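Putative laminarinase (PDB 2W39) probably hydrolyses beta-glucans such as laminarin and lichenin, as a secreted family 16 glycoside hydrolase of a white-rot fungus. Local coordinates at residues His4-Trp9 and Ser76-Thr81; Asp88-Pro93 and Asp290-Arg295; Ser143-Gly148 and Trp224-Ala229; Phe195-Phe200 and Thr228-Asn233. One frame throughout, in Å; residues are numbered along the deposited sequence.

Contact 1: residues His4-Trp9 and Ser76-Thr81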
loop_
_atom_site.group_PDB
_atom_site.type_symbol
_atom_site.label_atom_id
_atom_site.label_comp_id
_atom_site.label_asym_id
_atom_site.label_seq_id
_atom_site.Cartn_x
_atom_site.Cartn_y
_atom_site.Cartn_z
ATOM N N HIS A 4 21.123 -3.721 -6.747
ATOM C CA HIS A 4 21.812 -4.203 -5.554
ATOM C C HIS A 4 21.175 -3.609 -4.319
ATOM O O HIS A 4 20.635 -2.496 -4.337
ATOM C CB HIS A 4 23.311 -3.880 -5.622
ATOM C CG HIS A 4 23.968 -4.523 -6.791
ATOM N ND1 HIS A 4 24.111 -3.896 -8.010
ATOM C CD2 HIS A 4 24.414 -5.788 -6.962
ATOM C CE1 HIS A 4 24.673 -4.736 -8.870
ATOM N NE2 HIS A 4 24.872 -5.888 -8.254
ATOM N N LEU A 5 21.273 -4.336 -3.220
ATOM C CA LEU A 5 20.601 -3.948 -1.991
ATOM C C LEU A 5 21.006 -2.555 -1.545
ATOM O O LEU A 5 22.202 -2.218 -1.513
ATOM C CB LEU A 5 20.930 -4.968 -0.907
ATOM C CG LEU A 5 20.112 -4.935 0.364
ATOM C CD1 LEU A 5 18.612 -5.200 0.081
ATOM C CD2 LEU A 5 20.691 -5.968 1.328
ATOM N N GLU A 6 20.003 -1.760 -1.191
ATOM C CA GLU A 6 20.163 -0.395 -0.693
ATOM C C GLU A 6 19.703 -0.295 0.768
ATOM O O GLU A 6 20.321 0.405 1.568
ATOM C CB GLU A 6 19.379 0.567 -1.608
ATOM C CG GLU A 6 19.329 2.021 -1.191
ATOM C CD GLU A 6 20.679 2.704 -1.161
ATOM O OE1 GLU A 6 21.647 2.226 -1.773
ATOM O OE2 GLU A 6 20.759 3.772 -0.521
ATOM N N ASP A 7 18.598 -0.963 1.096
ATOM C CA ASP A 7 18.042 -0.989 2.450
ATOM C C ASP A 7 17.428 -2.338 2.712
ATOM O O ASP A 7 16.745 -2.896 1.859
ATOM C CB ASP A 7 16.967 0.085 2.625
ATOM C CG ASP A 7 17.524 1.480 2.520
ATOM O OD1 ASP A 7 18.195 1.928 3.478
ATOM O OD2 ASP A 7 17.303 2.140 1.480
ATOM N N ASN A 8 17.665 -2.848 3.908
ATOM C CA ASN A 8 17.128 -4.111 4.328
ATOM C C ASN A 8 16.427 -3.886 5.652
ATOM O O ASN A 8 17.093 -3.758 6.689
ATOM C CB ASN A 8 18.260 -5.131 4.498
ATOM C CG ASN A 8 17.744 -6.512 4.827
ATOM O OD1 ASN A 8 16.548 -6.786 4.707
ATOM N ND2 ASN A 8 18.635 -7.390 5.271
ATOM N N TRP A 9 15.096 -3.826 5.626
ATOM C CA TRP A 9 14.346 -3.517 6.827
ATOM C C TRP A 9 13.581 -4.723 7.338
ATOM O O TRP A 9 12.687 -5.236 6.659
ATOM C CB TRP A 9 13.399 -2.359 6.560
ATOM C CG TRP A 9 14.047 -1.086 6.067
ATOM C CD1 TRP A 9 15.161 -0.467 6.564
ATOM C CD2 TRP A 9 13.570 -0.257 5.002
ATOM N NE1 TRP A 9 15.400 0.696 5.863
ATOM C CE2 TRP A 9 14.432 0.852 4.907
ATOM C CE3 TRP A 9 12.507 -0.368 4.098
ATOM C CZ2 TRP A 9 14.252 1.861 3.960
ATOM C CZ3 TRP A 9 12.318 0.638 3.172
ATOM C CH2 TRP A 9 13.195 1.737 3.101
ATOM N N SER A 76 9.167 6.037 5.163
ATOM C CA SER A 76 10.629 5.896 5.140
ATOM C C SER A 76 11.282 7.258 5.267
ATOM O O SER A 76 10.810 8.242 4.703
ATOM C CB SER A 76 11.120 5.189 3.868
ATOM O OG SER A 76 10.835 5.940 2.693
ATOM N N ILE A 77 12.401 7.312 5.974
ATOM C CA ILE A 77 13.168 8.554 6.052
ATOM C C ILE A 77 13.811 8.828 4.682
ATOM O O ILE A 77 13.808 9.959 4.200
ATOM C CB ILE A 77 14.191 8.499 7.210
ATOM C CG1 ILE A 77 13.450 8.503 8.552
ATOM C CG2 ILE A 77 15.169 9.680 7.127
ATOM C CD1 ILE A 77 14.316 8.126 9.739
ATOM N N LYS A 78 14.373 7.793 4.066
ATOM C CA LYS A 78 14.964 7.950 2.754
ATOM C C LYS A 78 13.926 8.100 1.660
ATOM O O LYS A 78 12.764 7.676 1.801
ATOM C CB LYS A 78 15.858 6.763 2.452
ATOM C CG LYS A 78 17.125 6.827 3.283
ATOM C CD LYS A 78 17.937 5.566 3.186
ATOM C CE LYS A 78 18.575 5.400 1.840
ATOM N NZ LYS A 78 19.543 4.260 1.905
ATOM N N THR A 79 14.356 8.712 0.559
ATOM C CA THR A 79 13.548 8.813 -0.645
ATOM C C THR A 79 14.253 8.083 -1.793
ATOM O O THR A 79 15.460 7.823 -1.727
ATOM C CB THR A 79 13.295 10.271 -1.040
ATOM O OG1 THR A 79 14.567 10.860 -1.285
ATOM C CG2 THR A 79 12.561 11.024 0.043
ATOM N N TYR A 80 13.496 7.794 -2.850
ATOM C CA TYR A 80 13.917 6.899 -3.923
ATOM C C TYR A 80 13.419 7.404 -5.260
ATOM O O TYR A 80 12.327 7.957 -5.364
ATOM C CB TYR A 80 13.392 5.456 -3.683
ATOM C CG TYR A 80 13.831 4.927 -2.341
ATOM C CD1 TYR A 80 15.097 4.366 -2.178
ATOM C CD2 TYR A 80 13.011 5.052 -1.220
ATOM C CE1 TYR A 80 15.540 3.942 -0.942
ATOM C CE2 TYR A 80 13.442 4.629 0.022
ATOM C CZ TYR A 80 14.701 4.059 0.160
ATOM O OH TYR A 80 15.117 3.635 1.402
ATOM N N THR A 81 14.224 7.172 -6.295
ATOM C CA THR A 81 13.832 7.477 -7.675
ATOM C C THR A 81 13.795 6.146 -8.448
ATOM O O THR A 81 12.803 5.418 -8.341
ATOM C CB THR A 81 14.728 8.552 -8.322
ATOM O OG1 THR A 81 16.094 8.116 -8.291
ATOM C CG2 THR A 81 14.578 9.891 -7.569
#

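Contact 2: residues Asp88-Pro93 and Asp290-Arg295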
loop_
_atom_site.group_PDB
_atom_site.type_symbol
_atom_site.label_atom_id
_atom_site.label_comp_id
_atom_site.label_asym_id
_atom_site.label_seq_id
_atom_site.Cartn_x
_atom_site.Cartn_y
_atom_site.Cartn_z
ATOM N N ASP A 88 7.570 -8.299 1.742
ATOM C CA ASP A 88 7.233 -9.682 2.118
ATOM C C ASP A 88 6.192 -9.560 3.223
ATOM O O ASP A 88 6.530 -9.197 4.354
ATOM C CB ASP A 88 8.492 -10.437 2.566
ATOM C CG ASP A 88 8.228 -11.877 2.936
ATOM O OD1 ASP A 88 7.065 -12.303 2.971
ATOM O OD2 ASP A 88 9.215 -12.584 3.211
ATOM N N VAL A 89 4.929 -9.804 2.875
ATOM C CA VAL A 89 3.799 -9.445 3.731
ATOM C C VAL A 89 3.036 -10.706 4.133
ATOM O O VAL A 89 2.490 -11.407 3.285
ATOM C CB VAL A 89 2.844 -8.490 3.000
ATOM C CG1 VAL A 89 1.680 -8.123 3.913
ATOM C CG2 VAL A 89 3.584 -7.221 2.520
ATOM N N ARG A 90 3.012 -10.989 5.430
ATOM C CA ARG A 90 2.303 -12.154 5.967
ATOM C C ARG A 90 0.796 -11.894 6.080
ATOM O O ARG A 90 0.000 -12.822 5.947
ATOM C CB ARG A 90 2.858 -12.551 7.340
ATOM C CG ARG A 90 4.347 -12.872 7.316
ATOM C CD ARG A 90 4.767 -13.502 8.649
ATOM N NE ARG A 90 6.213 -13.710 8.764
ATOM C CZ ARG A 90 7.047 -12.923 9.432
ATOM N NH1 ARG A 90 6.627 -11.818 10.030
ATOM N NH2 ARG A 90 8.334 -13.243 9.487
ATOM N N HIS A 91 0.412 -10.651 6.383
ATOM C CA HIS A 91 -0.971 -10.305 6.698
ATOM C C HIS A 91 -1.155 -8.826 6.386
ATOM O O HIS A 91 -0.252 -8.021 6.632
ATOM C CB HIS A 91 -1.231 -10.557 8.189
ATOM C CG HIS A 91 -2.677 -10.589 8.589
ATOM N ND1 HIS A 91 -3.389 -9.456 8.933
ATOM C CD2 HIS A 91 -3.527 -11.633 8.756
ATOM C CE1 HIS A 91 -4.614 -9.807 9.297
ATOM N NE2 HIS A 91 -4.724 -11.120 9.192
ATOM N N MET A 92 -2.316 -8.469 5.845
ATOM C CA MET A 92 -2.686 -7.062 5.688
ATOM C C MET A 92 -3.986 -6.805 6.441
ATOM O O MET A 92 -4.740 -7.733 6.748
ATOM C CB MET A 92 -2.854 -6.673 4.215
ATOM C CG MET A 92 -4.108 -7.230 3.546
ATOM S SD MET A 92 -4.457 -6.518 1.915
ATOM C CE MET A 92 -3.081 -7.194 0.943
ATOM N N PRO A 93 -4.261 -5.539 6.774
ATOM C CA PRO A 93 -5.488 -5.312 7.529
ATOM C C PRO A 93 -6.733 -5.777 6.809
ATOM O O PRO A 93 -6.888 -5.595 5.593
ATOM C CB PRO A 93 -5.510 -3.791 7.713
ATOM C CG PRO A 93 -4.032 -3.394 7.699
ATOM C CD PRO A 93 -3.431 -4.325 6.654
ATOM N N ASP A 290 1.247 -7.558 9.078
ATOM C CA ASP A 290 2.363 -8.345 9.622
ATOM C C ASP A 290 3.339 -8.450 8.463
ATOM O O ASP A 290 3.033 -9.095 7.442
ATOM C CB ASP A 290 1.875 -9.721 10.111
ATOM C CG ASP A 290 3.004 -10.624 10.593
ATOM O OD1 ASP A 290 4.173 -10.397 10.256
ATOM O OD2 ASP A 290 2.695 -11.612 11.307
ATOM N N ILE A 291 4.467 -7.758 8.595
ATOM C CA ILE A 291 5.443 -7.631 7.521
ATOM C C ILE A 291 6.731 -8.331 7.948
ATOM O O ILE A 291 7.262 -8.071 9.042
ATOM C CB ILE A 291 5.664 -6.147 7.195
ATOM C CG1 ILE A 291 4.381 -5.592 6.546
ATOM C CG2 ILE A 291 6.873 -5.959 6.274
ATOM C CD1 ILE A 291 4.268 -4.074 6.541
ATOM N N ALA A 292 7.195 -9.251 7.106
ATOM C CA ALA A 292 8.432 -9.989 7.355
ATOM C C ALA A 292 9.666 -9.169 6.980
ATOM O O ALA A 292 10.698 -9.241 7.670
ATOM C CB ALA A 292 8.418 -11.322 6.582
ATOM N N SER A 293 9.579 -8.408 5.885
ATOM C CA SER A 293 10.689 -7.562 5.459
ATOM C C SER A 293 10.204 -6.595 4.401
ATOM O O SER A 293 9.230 -6.869 3.667
ATOM C CB SER A 293 11.848 -8.389 4.885
ATOM O OG SER A 293 11.434 -9.139 3.762
ATOM N N VAL A 294 10.916 -5.474 4.305
ATOM C CA VAL A 294 10.834 -4.588 3.142
ATOM C C VAL A 294 12.273 -4.332 2.725
ATOM O O VAL A 294 13.090 -3.942 3.566
ATOM C CB VAL A 294 10.086 -3.271 3.424
ATOM C CG1 VAL A 294 10.131 -2.356 2.199
ATOM C CG2 VAL A 294 8.631 -3.550 3.826
ATOM N N ARG A 295 12.593 -4.590 1.457
ATOM C CA ARG A 295 13.942 -4.412 0.950
ATOM C C ARG A 295 13.889 -3.498 -0.247
ATOM O O ARG A 295 12.998 -3.599 -1.091
ATOM C CB ARG A 295 14.558 -5.757 0.567
ATOM C CG ARG A 295 14.728 -6.654 1.799
ATOM C CD ARG A 295 15.474 -7.947 1.549
ATOM N NE ARG A 295 15.620 -8.685 2.815
ATOM C CZ ARG A 295 14.958 -9.798 3.139
ATOM N NH1 ARG A 295 14.109 -10.355 2.287
ATOM N NH2 ARG A 295 15.155 -10.365 4.324
HETATM O O HOH W 1 11.486 -11.694 4.349
#

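Contact 3: residues Ser143-Gly148 and Trp224-Ala229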
loop_
_atom_site.group_PDB
_atom_site.type_symbol
_atom_site.label_atom_id
_atom_site.label_comp_id
_atom_site.label_asym_id
_atom_site.label_seq_id
_atom_site.Cartn_x
_atom_site.Cartn_y
_atom_site.Cartn_z
ATOM N N SER A 143 -3.690 -1.378 -24.324
ATOM C CA SER A 143 -3.126 -2.716 -24.260
ATOM C C SER A 143 -1.640 -2.628 -23.968
ATOM O O SER A 143 -0.903 -1.948 -24.673
ATOM C CB SER A 143 -3.372 -3.453 -25.588
ATOM O OG SER A 143 -2.877 -4.782 -25.547
ATOM N N ARG A 144 -1.201 -3.325 -22.920
ATOM C CA ARG A 144 0.214 -3.499 -22.653
ATOM C C ARG A 144 0.407 -4.764 -21.838
ATOM O O ARG A 144 -0.516 -5.256 -21.194
ATOM C CB ARG A 144 0.823 -2.256 -21.968
ATOM C CG ARG A 144 0.410 -2.009 -20.511
ATOM C CD ARG A 144 -0.890 -1.241 -20.355
ATOM N NE ARG A 144 -0.954 -0.727 -18.985
ATOM C CZ ARG A 144 -1.974 -0.057 -18.459
ATOM N NH1 ARG A 144 -3.048 0.247 -19.195
ATOM N NH2 ARG A 144 -1.900 0.329 -17.185
ATOM N N THR A 145 1.618 -5.288 -21.873
ATOM C CA THR A 145 1.880 -6.603 -21.326
ATOM C C THR A 145 1.904 -6.609 -19.793
ATOM O O THR A 145 2.827 -6.077 -19.156
ATOM C CB THR A 145 3.158 -7.175 -21.952
ATOM O OG1 THR A 145 2.870 -7.425 -23.328
ATOM C CG2 THR A 145 3.562 -8.476 -21.307
ATOM N N MET A 146 0.894 -7.268 -19.228
ATOM C CA MET A 146 0.749 -7.415 -17.780
ATOM C C MET A 146 -0.308 -8.471 -17.547
ATOM O O MET A 146 -1.075 -8.798 -18.464
ATOM C CB MET A 146 0.342 -6.088 -17.136
ATOM C CG MET A 146 -1.010 -5.564 -17.594
ATOM S SD MET A 146 -1.219 -3.873 -17.050
ATOM C CE MET A 146 -2.871 -3.526 -17.656
ATOM N N THR A 147 -0.362 -9.024 -16.339
ATOM C CA THR A 147 -1.390 -10.022 -16.033
ATOM C C THR A 147 -2.688 -9.424 -15.489
ATOM O O THR A 147 -3.744 -10.066 -15.532
ATOM C CB THR A 147 -0.886 -11.072 -15.051
ATOM O OG1 THR A 147 -0.669 -10.421 -13.799
ATOM C CG2 THR A 147 0.406 -11.726 -15.528
ATOM N N GLY A 148 -2.625 -8.197 -14.994
ATOM C CA GLY A 148 -3.798 -7.524 -14.458
ATOM C C GLY A 148 -4.640 -6.817 -15.506
ATOM O O GLY A 148 -4.318 -6.800 -16.708
ATOM N N TRP A 224 11.958 -12.004 -13.845
ATOM C CA TRP A 224 10.792 -12.038 -12.972
ATOM C C TRP A 224 9.468 -12.354 -13.656
ATOM O O TRP A 224 8.429 -12.431 -12.997
ATOM C CB TRP A 224 10.698 -10.695 -12.252
ATOM C CG TRP A 224 11.767 -10.507 -11.207
ATOM C CD1 TRP A 224 12.913 -11.245 -11.022
ATOM C CD2 TRP A 224 11.789 -9.485 -10.220
ATOM N NE1 TRP A 224 13.623 -10.751 -9.955
ATOM C CE2 TRP A 224 12.961 -9.661 -9.449
ATOM C CE3 TRP A 224 10.932 -8.421 -9.910
ATOM C CZ2 TRP A 224 13.277 -8.835 -8.353
ATOM C CZ3 TRP A 224 11.249 -7.594 -8.843
ATOM C CH2 TRP A 224 12.408 -7.806 -8.068
ATOM N N GLY A 225 9.495 -12.554 -14.965
ATOM C CA GLY A 225 8.263 -12.791 -15.710
ATOM C C GLY A 225 7.436 -11.522 -15.881
ATOM O O GLY A 225 7.829 -10.415 -15.507
ATOM N N THR A 226 6.251 -11.695 -16.437
ATOM C CA THR A 226 5.375 -10.585 -16.742
ATOM C C THR A 226 4.839 -9.939 -15.465
ATOM O O THR A 226 4.390 -10.638 -14.558
ATOM C CB THR A 226 4.246 -11.102 -17.628
ATOM O OG1 THR A 226 4.837 -11.523 -18.855
ATOM C CG2 THR A 226 3.195 -10.050 -17.887
ATOM N N PRO A 227 4.866 -8.596 -15.396
ATOM C CA PRO A 227 4.338 -7.927 -14.209
ATOM C C PRO A 227 2.821 -8.044 -14.084
ATOM O O PRO A 227 2.101 -8.263 -15.066
ATOM C CB PRO A 227 4.760 -6.464 -14.418
ATOM C CG PRO A 227 4.820 -6.317 -15.891
ATOM C CD PRO A 227 5.372 -7.631 -16.393
ATOM N N THR A 228 2.336 -7.888 -12.865
ATOM C CA THR A 228 0.912 -7.823 -12.602
ATOM C C THR A 228 0.315 -6.510 -13.127
ATOM O O THR A 228 -0.752 -6.502 -13.750
ATOM C CB THR A 228 0.663 -7.984 -11.096
ATOM O OG1 THR A 228 1.302 -9.184 -10.640
ATOM C CG2 THR A 228 -0.813 -8.066 -10.809
ATOM N N ALA A 229 1.012 -5.401 -12.847
ATOM C CA ALA A 229 0.645 -4.090 -13.384
ATOM C C ALA A 229 1.855 -3.513 -14.093
ATOM O O ALA A 229 2.974 -3.589 -13.599
ATOM C CB ALA A 229 0.196 -3.133 -12.264
HETATM O O HOH W 2 0.553 -11.508 -11.687
#

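Contact 4: residues Phe195-Phe200 and Thr228-Asn233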
loop_
_atom_site.group_PDB
_atom_site.type_symbol
_atom_site.label_atom_id
_atom_site.label_comp_id
_atom_site.label_asym_id
_atom_site.label_seq_id
_atom_site.Cartn_x
_atom_site.Cartn_y
_atom_site.Cartn_z
ATOM N N PHE A 195 9.339 3.163 -17.006
ATOM C CA PHE A 195 8.138 2.442 -16.603
ATOM C C PHE A 195 8.080 2.298 -15.100
ATOM O O PHE A 195 9.080 2.470 -14.388
ATOM C CB PHE A 195 8.068 1.036 -17.246
ATOM C CG PHE A 195 9.209 0.114 -16.886
ATOM C CD1 PHE A 195 9.310 -0.458 -15.612
ATOM C CD2 PHE A 195 10.171 -0.216 -17.842
ATOM C CE1 PHE A 195 10.372 -1.320 -15.288
ATOM C CE2 PHE A 195 11.224 -1.079 -17.521
ATOM C CZ PHE A 195 11.313 -1.618 -16.248
ATOM N N ILE A 196 6.880 1.955 -14.641
ATOM C CA ILE A 196 6.682 1.363 -13.316
ATOM C C ILE A 196 6.013 0.008 -13.519
ATOM O O ILE A 196 5.092 -0.114 -14.324
ATOM C CB ILE A 196 5.854 2.309 -12.414
ATOM C CG1 ILE A 196 6.702 3.533 -12.041
ATOM C CG2 ILE A 196 5.367 1.576 -11.149
ATOM C CD1 ILE A 196 5.943 4.678 -11.406
ATOM N N LYS A 197 6.514 -0.992 -12.792
ATOM C CA LYS A 197 5.941 -2.342 -12.797
ATOM C C LYS A 197 5.667 -2.775 -11.369
ATOM O O LYS A 197 6.457 -2.479 -10.463
ATOM C CB LYS A 197 6.902 -3.355 -13.426
ATOM C CG LYS A 197 7.046 -3.212 -14.937
ATOM C CD LYS A 197 8.119 -4.120 -15.506
ATOM C CE LYS A 197 8.317 -3.835 -16.994
ATOM N NZ LYS A 197 9.394 -4.681 -17.582
ATOM N N VAL A 198 4.569 -3.499 -11.171
ATOM C CA VAL A 198 4.306 -4.165 -9.901
ATOM C C VAL A 198 4.074 -5.645 -10.188
ATOM O O VAL A 198 3.331 -5.989 -11.120
ATOM C CB VAL A 198 3.065 -3.581 -9.172
ATOM C CG1 VAL A 198 2.787 -4.311 -7.871
ATOM C CG2 VAL A 198 3.219 -2.090 -8.900
ATOM N N TRP A 199 4.690 -6.492 -9.365
ATOM C CA TRP A 199 4.409 -7.928 -9.392
ATOM C C TRP A 199 3.804 -8.330 -8.054
ATOM O O TRP A 199 4.302 -7.915 -6.993
ATOM C CB TRP A 199 5.687 -8.750 -9.532
ATOM C CG TRP A 199 6.444 -8.653 -10.813
ATOM C CD1 TRP A 199 6.439 -9.563 -11.834
ATOM C CD2 TRP A 199 7.377 -7.627 -11.187
ATOM N NE1 TRP A 199 7.300 -9.156 -12.833
ATOM C CE2 TRP A 199 7.887 -7.973 -12.460
ATOM C CE3 TRP A 199 7.840 -6.456 -10.560
ATOM C CZ2 TRP A 199 8.851 -7.195 -13.120
ATOM C CZ3 TRP A 199 8.786 -5.687 -11.213
ATOM C CH2 TRP A 199 9.282 -6.058 -12.479
ATOM N N PHE A 200 2.779 -9.180 -8.103
ATOM C CA PHE A 200 2.304 -9.876 -6.931
ATOM C C PHE A 200 2.536 -11.372 -7.078
ATOM O O PHE A 200 2.156 -11.943 -8.092
ATOM C CB PHE A 200 0.801 -9.659 -6.716
ATOM C CG PHE A 200 0.261 -10.524 -5.622
ATOM C CD1 PHE A 200 0.778 -10.419 -4.327
ATOM C CD2 PHE A 200 -0.687 -11.509 -5.887
ATOM C CE1 PHE A 200 0.328 -11.249 -3.317
ATOM C CE2 PHE A 200 -1.127 -12.353 -4.841
ATOM C CZ PHE A 200 -0.609 -12.193 -3.588
ATOM N N THR A 228 2.336 -7.888 -12.865
ATOM C CA THR A 228 0.912 -7.823 -12.602
ATOM C C THR A 228 0.315 -6.510 -13.127
ATOM O O THR A 228 -0.752 -6.502 -13.750
ATOM C CB THR A 228 0.663 -7.984 -11.096
ATOM O OG1 THR A 228 1.302 -9.184 -10.640
ATOM C CG2 THR A 228 -0.813 -8.066 -10.809
ATOM N N ALA A 229 1.012 -5.401 -12.847
ATOM C CA ALA A 229 0.645 -4.090 -13.384
ATOM C C ALA A 229 1.855 -3.513 -14.093
ATOM O O ALA A 229 2.974 -3.589 -13.599
ATOM C CB ALA A 229 0.196 -3.133 -12.264
ATOM N N PHE A 230 1.614 -2.924 -15.260
ATOM C CA PHE A 230 2.651 -2.290 -16.084
ATOM C C PHE A 230 2.159 -0.912 -16.463
ATOM O O PHE A 230 1.045 -0.737 -16.979
ATOM C CB PHE A 230 2.857 -3.152 -17.337
ATOM C CG PHE A 230 3.941 -2.681 -18.308
ATOM C CD1 PHE A 230 3.806 -2.982 -19.658
ATOM C CD2 PHE A 230 5.094 -2.006 -17.897
ATOM C CE1 PHE A 230 4.776 -2.626 -20.579
ATOM C CE2 PHE A 230 6.078 -1.648 -18.814
ATOM C CZ PHE A 230 5.908 -1.966 -20.161
ATOM N N PHE A 231 3.015 0.063 -16.195
ATOM C CA PHE A 231 2.785 1.468 -16.519
ATOM C C PHE A 231 3.943 1.915 -17.401
ATOM O O PHE A 231 4.952 2.423 -16.917
ATOM C CB PHE A 231 2.699 2.299 -15.244
ATOM C CG PHE A 231 1.587 1.873 -14.338
ATOM C CD1 PHE A 231 1.843 1.094 -13.201
ATOM C CD2 PHE A 231 0.266 2.235 -14.615
ATOM C CE1 PHE A 231 0.784 0.698 -12.370
ATOM C CE2 PHE A 231 -0.785 1.843 -13.783
ATOM C CZ PHE A 231 -0.517 1.075 -12.658
ATOM N N PRO A 232 3.834 1.679 -18.721
ATOM C CA PRO A 232 4.916 2.053 -19.635
ATOM C C PRO A 232 4.907 3.564 -19.885
ATOM O O PRO A 232 3.991 4.283 -19.462
ATOM C CB PRO A 232 4.546 1.302 -20.911
ATOM C CG PRO A 232 3.071 1.228 -20.866
ATOM C CD PRO A 232 2.717 1.006 -19.410
ATOM N N ASN A 233 5.919 4.040 -20.604
ATOM C CA ASN A 233 6.013 5.458 -20.914
ATOM C C ASN A 233 5.429 5.863 -22.260
ATOM O O ASN A 233 5.601 7.004 -22.697
ATOM C CB ASN A 233 7.459 5.954 -20.757
ATOM C CG ASN A 233 8.405 5.406 -21.816
ATOM O OD1 ASN A 233 8.034 4.552 -22.625
ATOM N ND2 ASN A 233 9.642 5.895 -21.811
#

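Contact 1: residues His4-Trp9 and Ser76-Thr81
Glu6 opens the contact by reaching for the ammonium group of Lys78. Its CG stands anti to the backbone N (chi1 175°) and the chain bends at chi2; OE2 lies 2.8 Å from Lys78 NZ. The lysine approaches this oxygen on its anti side, well out of the carboxylate plane. Asp7 meets the same ammonium group tip to tip: Lys78 NZ lies 3.1 Å from both Asp7 OD1 and Asp7 OD2, on the syn side of each, so the carboxylate is held in forked fashion. Asp7 OD2 takes a second bond, 2.6 Å long, from Tyr80 OH, which comes from above the carboxylate plane while the oxygen lies at the edge of the phenol ring. One lysine, shared by two adjacent acids, would probably offset part of their charge, and the phenol would probably help stabilise Asp7. An alanine in place of Asp7 would probably leave the Tyr80 hydroxyl without this acceptor and Lys78 with Glu6 alone as its salt-bridge mate here. Trp9 follows, its CH2 3.2 Å from Tyr80 OH, which sits at the indole edge, and 4.1 Å from Ser76 CB. Ser76 OG in turn bonds to Lys78 O, bracing the loop from within. Glu6 and Asp7 both face Val296 in a classic beta bulge, and their salt-bridge network with Lys78 ties strand 2-9 of one sheet of the GH16 beta-sandwich to the loop leaving strand 69-76 of the other.

Contact 2: residues Asp88-Pro93 and Asp290-Arg295
Arg90 and Asp290 meet with their guanidinium and carboxylate planes turned 68° apart. Arg90 NH1 gives a hydrogen bond of 2.8 Å to the syn lone pair of Asp290 OD1, which lies almost in the guanidinium plane, completing a salt bridge. The arginine chain, extended from CG to NE, carries its flat end across to Ala292, whose CB sits over the centre of one face, 3.5 Å from Arg90 CZ. An alanine in place of Arg90 would probably leave the Asp290 carboxylate without this charged mate and Ala292 CB without the flat group lying against it. Further along, Asp88 CB approaches Ser293 OG at 3.4 Å, and a water bridges Asp88 OD2 and Ser293 OG; Asp88 OD1 has its own salt bridge with Arg203. The antiparallel backbones that carry these side chains are irregular. Asp290 O accepts from both Arg90 N and His91 N, at 2.8 and 3.2 Å, in one classic beta bulge, while Ala292 and Ser293 face Asp88 in a second. Both chains turn a corner here, Arg90 and Ala292 marking the bends. Strand 288-297 runs between strands 83-89 and 51-55, with Asp290 touching Thr51 and Ile53, while Val89 rests on Phe179 of helix 176-181.

Contact 3: residues Ser143-Gly148 and Trp224-Ala229
Thr147 N donates to Pro227 O at 2.9 Å and Gly148 N to Thr228 O at 2.8 Å, two successive backbone bonds that join the loops. Pro227 O is also approached by Met146 CA at 3.1 Å, a CA-H...O contact beside the stronger bond. Methyl groups pack next to these two bonds. Thr226 CG2, placed anti to its backbone N (chi1 -65° for OG1), lies 3.6 Å from Met146 CA and 3.8 Å from Thr145 CG2, the two threonine side chains crossing at about a right angle; Thr147 CG2 adds a looser methyl contact to Thr226 CG2. Thr147 OG1 comes within 3.3 Å of Thr228 CA, and a water spans the gap between the Thr147 and Thr228 hydroxyls, 2.7 Å from each OG1. A CB at Gly148 would run into Thr228 O, so the chains could probably not come this close with a side chain there.

The second shell fixes both loops. Met146 directs its extended chain past Ala229 CA, and its CE lies over the centre of one face of the Arg144 guanidinium, while Arg144 NE bonds to Phe230 O and NH1 to Asn153 OD1. Thr228 OG1 accepts from Phe200 N, and Pro227 rests on Lys197 and Trp199. The arrangement is a loop-to-loop junction of the GH16 beta-sandwich: the loop before strand 149-152 of one sheet is bound to the lead-in of edge strand 229-232 of the other.

Contact 4: residues Phe195-Phe200 and Thr228-Asn233
Val198 O is gripped by two successive amides, Ala229 N at 3.0 Å in a nearly straight bond and Thr228 N in a weak, bent one. Thr228 and Ala229 both face Val198, a classic beta bulge where strand 229-232 begins. In the same bulge the Thr228 side chain takes over the role of a backbone acceptor, its OG1 receiving Phe200 N at 2.9 Å with an N-H...O angle of 166°. Past the bulge the ladder is regular: Val198 N bonds to Ala229 O, and Ile196 and Phe231 exchange bonds in both directions.

Side chains divide between two faces. On one, the Lys197 chain, extended beyond CG, lies alongside Phe230 and points the same way, with Lys197 CE 3.6 Å from Phe230 CE2. Phe195 CB touches the edge of the same ring at 3.7 Å, and the Phe195 ring carries Lys197 CE over its centre, so CE touches both rings, over the face of Phe195 and obliquely to Phe230. On the other, Phe231 CD1 meets Ile196 CG2 at 4.1 Å, and Val198 CB faces Ala229 CB. This apolar face packs on Met130 and Leu132 of strand 129-133 and on Val167 of strand 165-168, making the antiparallel pair part of the sheet-to-sheet core of the GH16 beta-sandwich.

How the contacts relate
Contacts 1, 2 and 4 all reach the same antiparallel sheet of the GH16 sandwich. Contacts 1 and 2, with centres 16 Å apart, meet directly across strands 2-9 and 288-297: Asn8 OD1 probably bonds to Arg295 NE, and Trp9 N to Val294 O. From there the sheet continues through strands 83-89 and 185-191 to strand 195-202 of contact 4, whose centre lies about 20 Å from that of contact 2. Contact 3 lies only 7 Å from contact 4, centre to centre, and shares Thr228 and Ala229 with it. Along the chain contact 1 closes first; contacts 3 and 4 then form within the long excursion that contact 2 spans, so the C-terminal strand returns to pair with strands from the early part of the chain.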